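AGR_C_1268p (Agrobacterium tumefaciens str. C58, PDB 2GHS) is a metal-binding beta-propeller protein of the SMP-30/regucalcin family that probably hydrolyses sugar lactones as a gluconolactonase. Local coordinates at residues G193-T198 and G217-F222. Residues are numbered along the deposited sequence; the frame is centred on the assembly and turned at random.
Sequences GYFVDT and GKAEVF
Ala219 is the first residue of 217-222 to meet the other segment: its CB points toward strand 192-197 and lies 4.2 Å from Phe195 CE1, a loose apolar contact made just before the strand begins. On the flank away from this touch, Lys218 and Glu220 pair with each other, NZ standing 2.7 Å from OE2 on the syn side of the carboxylate and 15° out of its plane, a salt bridge that belongs to the outer segment alone. Phe222 makes the second contact. Its CA–CB bond heads for the Tyr194 ring; chi1 of -180°, which sets CG opposite the backbone N, then swings the phenyl ring aside, and only its CD2–CE2 side comes close, CD2 at 3.7 Å and CE2 at 3.8 Å from Tyr194 CE1. The ring planes differ by 30° and the centroids are 5.5 Å apart, which indicates an offset pair with little overlap. Both contacts bridge an intervening strand: the nearest CA atoms, those of Tyr194 and Phe222, are 8.5 Å apart, too far for neighbouring strands. Strand 202-207 fills that gap, with Leu203 touching both Tyr194 and Phe222, and Val206 touching Phe195. In the order 170-186, 192-197, 202-207, 220-224, strand 220-224 comes last, at the outer edge of this antiparallel propeller blade, while Ile243 of strand 243-248, in a different sheet, packs against both Tyr194 and Phe222.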
ATOM      1  N   GLY A 193       1.615 -11.818  -9.744  1.00  8.83           N
ATOM      2  CA  GLY A 193       1.855 -10.559  -9.085  1.00 10.73           C
ATOM      3  C   GLY A 193       1.587  -9.417 -10.015  1.00  9.71           C
ATOM      4  O   GLY A 193       1.685  -9.546 -11.249  1.00 13.13           O
ATOM      5  N   TYR A 194       1.233  -8.285  -9.420  1.00 10.68           N
ATOM      6  CA  TYR A 194       0.950  -7.062 -10.142  1.00  8.42           C
ATOM      7  C   TYR A 194       1.777  -5.912  -9.577  1.00 10.91           C
ATOM      8  O   TYR A 194       2.095  -5.885  -8.394  1.00 11.09           O
ATOM      9  CB  TYR A 194      -0.536  -6.684 -10.025  1.00 10.71           C
ATOM     10  CG  TYR A 194      -1.486  -7.785 -10.455  1.00 10.17           C
ATOM     11  CD1 TYR A 194      -1.761  -7.997 -11.778  1.00 10.26           C
ATOM     12  CD2 TYR A 194      -2.133  -8.589  -9.516  1.00 10.94           C
ATOM     13  CE1 TYR A 194      -2.584  -9.005 -12.188  1.00 10.16           C
ATOM     14  CE2 TYR A 194      -3.011  -9.566  -9.888  1.00 13.37           C
ATOM     15  CZ  TYR A 194      -3.235  -9.796 -11.238  1.00 10.07           C
ATOM     16  OH  TYR A 194      -4.117 -10.771 -11.653  1.00 13.23           O
ATOM     17  N   PHE A 195       2.155  -4.986 -10.445  1.00  8.18           N
ATOM     18  CA  PHE A 195       2.816  -3.746 -10.043  1.00  9.12           C
ATOM     19  C   PHE A 195       2.717  -2.707 -11.138  1.00 11.52           C
ATOM     20  O   PHE A 195       2.405  -3.013 -12.269  1.00  9.49           O
ATOM     21  CB  PHE A 195       4.302  -3.954  -9.657  1.00  9.87           C
ATOM     22  CG  PHE A 195       5.211  -4.227 -10.795  1.00 12.89           C
ATOM     23  CD1 PHE A 195       5.416  -5.513 -11.264  1.00 11.73           C
ATOM     24  CD2 PHE A 195       5.885  -3.175 -11.402  1.00 13.20           C
ATOM     25  CE1 PHE A 195       6.288  -5.731 -12.347  1.00 15.19           C
ATOM     26  CE2 PHE A 195       6.770  -3.406 -12.461  1.00 14.07           C
ATOM     27  CZ  PHE A 195       6.955  -4.685 -12.915  1.00 12.20           C
ATOM     28  N   VAL A 196       3.011  -1.466 -10.781  1.00  9.66           N
ATOM     29  CA  VAL A 196       2.993  -0.375 -11.743  1.00  9.64           C
ATOM     30  C   VAL A 196       4.138   0.568 -11.414  1.00 12.63           C
ATOM     31  O   VAL A 196       4.618   0.587 -10.285  1.00 11.86           O
ATOM     32  CB  VAL A 196       1.651   0.438 -11.676  1.00  8.17           C
ATOM     33  CG1 VAL A 196       1.545   1.367 -10.417  1.00 10.57           C
ATOM     34  CG2 VAL A 196       1.403   1.254 -12.949  1.00 11.07           C
ATOM     35  N   ASP A 197       4.556   1.334 -12.419  1.00 11.66           N
ATOM     36  CA  ASP A 197       5.409   2.516 -12.214  1.00  9.44           C
ATOM     37  C   ASP A 197       4.403   3.655 -12.384  1.00 11.16           C
ATOM     38  O   ASP A 197       3.860   3.864 -13.471  1.00 10.65           O
ATOM     39  CB  ASP A 197       6.523   2.578 -13.222  1.00 10.79           C
ATOM     40  CG  ASP A 197       7.395   3.824 -13.070  1.00 14.11           C
ATOM     41  OD1 ASP A 197       7.028   4.779 -12.324  1.00 10.27           O
ATOM     42  OD2 ASP A 197       8.456   3.845 -13.733  1.00 11.61           O
ATOM     43  N   THR A 198       4.105   4.365 -11.304  1.00  9.09           N
ATOM     44  CA  THR A 198       3.065   5.419 -11.330  1.00 11.57           C
ATOM     45  C   THR A 198       3.334   6.493 -12.381  1.00 14.46           C
ATOM     46  O   THR A 198       2.417   7.097 -12.880  1.00 14.54           O
ATOM     47  CB  THR A 198       2.883   6.050  -9.937  1.00 12.90           C
ATOM     48  OG1 THR A 198       2.552   5.028  -8.987  1.00  9.69           O
ATOM     49  CG2 THR A 198       1.740   7.076  -9.913  1.00 13.08           C
ATOM     50  N   GLY A 217       8.424 -15.873 -14.906  1.00 14.08           N
ATOM     51  CA  GLY A 217       8.409 -15.341 -16.252  1.00 15.77           C
ATOM     52  C   GLY A 217       8.485 -13.829 -16.243  1.00 14.47           C
ATOM     53  O   GLY A 217       8.482 -13.221 -15.185  1.00 14.28           O
ATOM     54  N   LYS A 218       8.546 -13.224 -17.434  1.00 15.94           N
ATOM     55  CA  LYS A 218       8.715 -11.778 -17.506  1.00 13.87           C
ATOM     56  C   LYS A 218       7.392 -11.093 -17.221  1.00 13.43           C
ATOM     57  O   LYS A 218       6.334 -11.712 -17.323  1.00 16.82           O
ATOM     58  CB  LYS A 218       9.265 -11.330 -18.845  1.00 16.14           C
ATOM     59  CG  LYS A 218       8.294 -11.510 -19.969  1.00 16.65           C
ATOM     60  CD  LYS A 218       8.787 -10.870 -21.281  1.00 25.44           C
ATOM     61  CE  LYS A 218       7.597 -10.511 -22.171  1.00 30.36           C
ATOM     62  NZ  LYS A 218       6.885 -11.737 -22.652  1.00 23.95           N
ATOM     63  N   ALA A 219       7.467  -9.808 -16.898  1.00 12.66           N
ATOM     64  CA  ALA A 219       6.265  -8.987 -16.686  1.00 13.66           C
ATOM     65  C   ALA A 219       5.610  -8.730 -18.025  1.00 13.05           C
ATOM     66  O   ALA A 219       6.308  -8.530 -19.023  1.00 13.14           O
ATOM     67  CB  ALA A 219       6.620  -7.661 -16.018  1.00 15.20           C
ATOM     68  N   GLU A 220       4.266  -8.751 -18.021  1.00 11.96           N
ATOM     69  CA  GLU A 220       3.412  -8.489 -19.184  1.00 13.91           C
ATOM     70  C   GLU A 220       2.504  -7.310 -18.875  1.00 12.41           C
ATOM     71  O   GLU A 220       2.045  -7.167 -17.740  1.00 10.92           O
ATOM     72  CB  GLU A 220       2.511  -9.696 -19.457  1.00 15.99           C
ATOM     73  CG  GLU A 220       3.249 -11.051 -19.503  1.00 20.84           C
ATOM     74  CD  GLU A 220       4.109 -11.236 -20.739  1.00 27.16           C
ATOM     75  OE1 GLU A 220       3.827 -10.609 -21.795  1.00 27.81           O
ATOM     76  OE2 GLU A 220       5.077 -12.031 -20.654  1.00 26.23           O
ATOM     77  N   VAL A 221       2.206  -6.476 -19.860  1.00 14.40           N
ATOM     78  CA  VAL A 221       1.257  -5.372 -19.652  1.00 14.28           C
ATOM     79  C   VAL A 221      -0.147  -5.928 -19.492  1.00 15.98           C
ATOM     80  O   VAL A 221      -0.648  -6.634 -20.369  1.00 16.49           O
ATOM     81  CB  VAL A 221       1.258  -4.363 -20.797  1.00 15.41           C
ATOM     82  CG1 VAL A 221       0.212  -3.257 -20.584  1.00 18.42           C
ATOM     83  CG2 VAL A 221       2.615  -3.725 -20.978  1.00 21.90           C
ATOM     84  N   PHE A 222      -0.776  -5.644 -18.360  1.00 12.91           N
ATOM     85  CA  PHE A 222      -2.113  -6.114 -18.064  1.00 12.50           C
ATOM     86  C   PHE A 222      -3.163  -5.003 -18.254  1.00 11.71           C
ATOM     87  O   PHE A 222      -4.164  -5.218 -18.962  1.00 16.40           O
ATOM     88  CB  PHE A 222      -2.132  -6.696 -16.640  1.00 12.32           C
ATOM     89  CG  PHE A 222      -3.469  -7.235 -16.182  1.00 12.40           C
ATOM     90  CD1 PHE A 222      -4.212  -8.111 -16.960  1.00 15.09           C
ATOM     91  CD2 PHE A 222      -3.945  -6.907 -14.924  1.00 16.27           C
ATOM     92  CE1 PHE A 222      -5.417  -8.622 -16.494  1.00 14.94           C
ATOM     93  CE2 PHE A 222      -5.157  -7.431 -14.450  1.00 16.72           C
ATOM     94  CZ  PHE A 222      -5.890  -8.276 -15.236  1.00 19.68           C
TER